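Local coordinates for protein 30-kDa cleavage and polyadenylation specificity factor 30 (Arabidopsis thaliana, PDB 5ZUU) that recognises m6A-modified RNA through its YTH domain and, as part of the cleavage and polyadenylation specificity factor complex, helps select poly(A) sites in pre-mRNA 3'-end formation, at residues L108-L113 and L152-S158. Residues are numbered along the deposited sequence; the frame is centred on the assembly and turned at random.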
ATOM      1  N   LEU A 108      -3.862  -3.844   4.836  1.00 12.61           N
ATOM      2  CA  LEU A 108      -4.017  -5.280   5.003  1.00 12.54           C
ATOM      3  C   LEU A 108      -2.960  -5.807   5.972  1.00 12.75           C
ATOM      4  O   LEU A 108      -3.306  -6.535   6.883  1.00 14.68           O
ATOM      5  CB  LEU A 108      -4.013  -5.991   3.679  1.00 12.21           C
ATOM      6  CG  LEU A 108      -5.042  -5.439   2.715  1.00 12.18           C
ATOM      7  CD1 LEU A 108      -4.721  -5.978   1.318  1.00 12.30           C
ATOM      8  CD2 LEU A 108      -6.492  -5.752   3.114  1.00 12.46           C
ATOM      9  N   LYS A 109      -1.713  -5.395   5.804  1.00 11.73           N
ATOM     10  CA  LYS A 109      -0.624  -5.870   6.524  1.00 11.76           C
ATOM     11  C   LYS A 109       0.376  -4.764   6.677  1.00 11.79           C
ATOM     12  O   LYS A 109       0.775  -4.114   5.707  1.00 11.18           O
ATOM     13  CB  LYS A 109       0.060  -6.997   5.742  1.00 12.94           C
ATOM     14  CG  LYS A 109       1.335  -7.584   6.381  1.00 13.17           C
ATOM     15  CD  LYS A 109       1.015  -8.381   7.652  1.00 13.95           C
ATOM     16  CE  LYS A 109       2.288  -8.714   8.420  1.00 15.08           C
ATOM     17  NZ  LYS A 109       2.171  -9.670   9.601  1.00 15.64           N
ATOM     18  N   LEU A 110       0.789  -4.543   7.892  1.00 11.45           N
ATOM     19  CA  LEU A 110       1.826  -3.580   8.222  1.00 13.01           C
ATOM     20  C   LEU A 110       2.999  -4.241   8.932  1.00 13.15           C
ATOM     21  O   LEU A 110       2.787  -5.012   9.883  1.00 13.56           O
ATOM     22  CB  LEU A 110       1.174  -2.545   9.154  1.00 13.51           C
ATOM     23  CG  LEU A 110       0.338  -1.608   8.286  1.00 14.22           C
ATOM     24  CD1 LEU A 110      -0.858  -1.001   9.055  1.00 14.85           C
ATOM     25  CD2 LEU A 110       1.229  -0.560   7.609  1.00 13.65           C
ATOM     26  N   CYS A 111       4.207  -3.963   8.481  1.00 13.79           N
ATOM     27  CA  CYS A 111       5.392  -4.704   8.926  1.00 15.27           C
ATOM     28  C   CYS A 111       6.646  -3.959   8.453  1.00 15.39           C
ATOM     29  O   CYS A 111       6.487  -2.883   7.962  1.00 16.05           O
ATOM     30  CB  CYS A 111       5.332  -6.095   8.314  1.00 16.90           C
ATOM     31  SG  CYS A 111       5.519  -6.117   6.484  1.00 19.21           S
ATOM     32  N   GLU A 112       7.866  -4.445   8.681  1.00 14.80           N
ATOM     33  CA  GLU A 112       9.060  -3.848   8.112  1.00 15.95           C
ATOM     34  C   GLU A 112       9.802  -4.918   7.352  1.00 15.65           C
ATOM     35  O   GLU A 112      10.432  -5.800   7.958  1.00 17.72           O
ATOM     36  CB  GLU A 112      10.005  -3.239   9.160  1.00 18.16           C
ATOM     37  CG  GLU A 112       9.514  -1.963   9.854  1.00 18.58           C
ATOM     38  CD  GLU A 112       9.514  -0.694   8.944  1.00 21.26           C
ATOM     39  OE1 GLU A 112      10.255  -0.609   7.924  1.00 21.90           O
ATOM     40  OE2 GLU A 112       8.781   0.256   9.291  1.00 22.25           O
ATOM     41  N   LEU A 113       9.708  -4.885   6.033  1.00 13.96           N
ATOM     42  CA  LEU A 113      10.313  -5.909   5.221  1.00 13.78           C
ATOM     43  C   LEU A 113      11.566  -5.315   4.572  1.00 14.06           C
ATOM     44  O   LEU A 113      11.515  -4.432   3.706  1.00 13.74           O
ATOM     45  CB  LEU A 113       9.347  -6.384   4.165  1.00 13.66           C
ATOM     46  CG  LEU A 113       9.920  -7.385   3.148  1.00 14.11           C
ATOM     47  CD1 LEU A 113      10.205  -8.717   3.820  1.00 14.09           C
ATOM     48  CD2 LEU A 113       8.919  -7.594   2.015  1.00 14.24           C
ATOM     49  N   LEU A 152       5.885  -9.964   2.785  1.00 11.34           N
ATOM     50  CA  LEU A 152       5.332  -9.076   3.776  1.00 11.94           C
ATOM     51  C   LEU A 152       4.609  -9.891   4.880  1.00 11.25           C
ATOM     52  O   LEU A 152       4.769  -9.599   6.063  1.00 10.66           O
ATOM     53  CB  LEU A 152       4.325  -8.112   3.160  1.00 12.33           C
ATOM     54  CG  LEU A 152       4.777  -7.038   2.152  1.00 12.76           C
ATOM     55  CD1 LEU A 152       3.511  -6.384   1.561  1.00 13.43           C
ATOM     56  CD2 LEU A 152       5.664  -6.029   2.865  1.00 13.13           C
ATOM     57  N   TYR A 153       3.787 -10.849   4.478  1.00 12.38           N
ATOM     58  CA  TYR A 153       3.060 -11.718   5.421  1.00 12.74           C
ATOM     59  C   TYR A 153       3.980 -12.669   6.260  1.00 13.65           C
ATOM     60  O   TYR A 153       3.512 -13.219   7.254  1.00 15.57           O
ATOM     61  CB  TYR A 153       2.010 -12.499   4.685  1.00 12.76           C
ATOM     62  CG  TYR A 153       0.828 -11.623   4.419  1.00 13.46           C
ATOM     63  CD1 TYR A 153      -0.194 -11.469   5.373  1.00 13.70           C
ATOM     64  CD2 TYR A 153       0.742 -10.888   3.238  1.00 13.03           C
ATOM     65  CE1 TYR A 153      -1.267 -10.632   5.120  1.00 13.80           C
ATOM     66  CE2 TYR A 153      -0.312 -10.063   2.982  1.00 13.12           C
ATOM     67  CZ  TYR A 153      -1.317  -9.905   3.926  1.00 13.63           C
ATOM     68  OH  TYR A 153      -2.401  -9.119   3.594  1.00 11.79           O
ATOM     69  N   LEU A 154       5.258 -12.849   5.892  1.00 12.19           N
ATOM     70  CA  LEU A 154       6.192 -13.523   6.755  1.00 12.53           C
ATOM     71  C   LEU A 154       6.692 -12.655   7.881  1.00 12.48           C
ATOM     72  O   LEU A 154       7.168 -13.198   8.876  1.00 13.08           O
ATOM     73  CB  LEU A 154       7.385 -14.083   5.968  1.00 12.06           C
ATOM     74  CG  LEU A 154       7.015 -15.001   4.847  1.00 11.47           C
ATOM     75  CD1 LEU A 154       8.287 -15.344   4.100  1.00 12.36           C
ATOM     76  CD2 LEU A 154       6.310 -16.248   5.293  1.00 11.26           C
ATOM     77  N   GLU A 155       6.601 -11.329   7.777  1.00 12.33           N
ATOM     78  CA  GLU A 155       7.110 -10.466   8.821  1.00 12.97           C
ATOM     79  C   GLU A 155       6.118 -10.265   9.913  1.00 12.72           C
ATOM     80  O   GLU A 155       4.924 -10.264   9.671  1.00 13.58           O
ATOM     81  CB  GLU A 155       7.557  -9.080   8.298  1.00 13.80           C
ATOM     82  CG  GLU A 155       8.686  -9.164   7.309  1.00 13.42           C
ATOM     83  CD  GLU A 155       9.907  -9.874   7.884  1.00 14.51           C
ATOM     84  OE1 GLU A 155      10.569 -10.671   7.143  1.00 15.86           O
ATOM     85  OE2 GLU A 155      10.259  -9.591   9.051  1.00 13.53           O
ATOM     86  N   PRO A 156       6.603 -10.139  11.156  1.00 14.19           N
ATOM     87  CA  PRO A 156       5.688  -9.806  12.302  1.00 13.40           C
ATOM     88  C   PRO A 156       5.026  -8.442  12.074  1.00 13.86           C
ATOM     89  O   PRO A 156       5.648  -7.524  11.463  1.00 12.31           O
ATOM     90  CB  PRO A 156       6.619  -9.707  13.499  1.00 13.44           C
ATOM     91  CG  PRO A 156       7.844 -10.485  13.078  1.00 14.30           C
ATOM     92  CD  PRO A 156       7.992 -10.356  11.593  1.00 13.78           C
ATOM     93  N   ASP A 157       3.789  -8.321  12.548  1.00 13.59           N
ATOM     94  CA  ASP A 157       3.079  -7.068  12.554  1.00 14.82           C
ATOM     95  C   ASP A 157       3.941  -5.984  13.190  1.00 15.45           C
ATOM     96  O   ASP A 157       4.587  -6.258  14.208  1.00 16.09           O
ATOM     97  CB  ASP A 157       1.803  -7.186  13.395  1.00 15.17           C
ATOM     98  CG  ASP A 157       0.790  -8.050  12.786  1.00 16.60           C
ATOM     99  OD1 ASP A 157       0.938  -8.558  11.633  1.00 16.73           O
ATOM    100  OD2 ASP A 157      -0.241  -8.253  13.466  1.00 21.09           O
ATOM    101  N   SER A 158       4.008  -4.785  12.583  1.00 15.14           N
ATOM    102  CA  SER A 158       4.556  -3.647  13.231  1.00 16.51           C
ATOM    103  C   SER A 158       3.476  -3.092  14.154  1.00 18.67           C
ATOM    104  O   SER A 158       2.276  -3.494  14.133  1.00 17.24           O
ATOM    105  CB  SER A 158       5.001  -2.531  12.231  1.00 17.04           C
ATOM    106  OG  SER A 158       3.856  -2.030  11.560  1.00 16.88           O
TER
HETATM  107  O   HOH W   1       1.269 -11.876   8.550  1.00 14.20           O
HETATM  108  O   HOH W   2       4.751  -0.631   9.404  1.00 16.22           O
HETATM  109  O   HOH W   3       8.017  -6.225  10.994  1.00 11.74           O
HETATM  110  O   HOH W   4      10.356  -7.618  10.600  1.00 13.84           O
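In the YTH domain, strand 103-114 of the central mixed sheet packs against the end of helix 142-154 and the linker leading to helix 159-172, and K109, which with L108 forms a classic beta bulge opposite C74, reaches into that linker. With CG anti to the backbone N (chi1 177°), its aliphatic part runs over one face of the Y153 ring, CB lying 4.1 Å from the ring centroid in a CH-pi contact. K109 NZ then makes a 2.6 Å salt bridge to D157 OD1 and a 2.8 Å hydrogen bond to E155 O, approached nearly along the carbonyl axis, while a water joins it to Y153 O. D157 OD2 is held by T8, and Y153 OH by the backbone of H10. Farther along, S158 N donates to L110 O (3.0 Å), and L152 CD2 touches both C111 SG (3.6 Å) and L113 CD2. Cut back to an alanine, this lysine would probably leave D157 OD1 without its cationic mate, E155 O without this donor and the Y153 face covered by CB alone. One ammonium thus ties carboxylate, main-chain carbonyl and water together, consistent with its pinning the linker between the two helices to the strand.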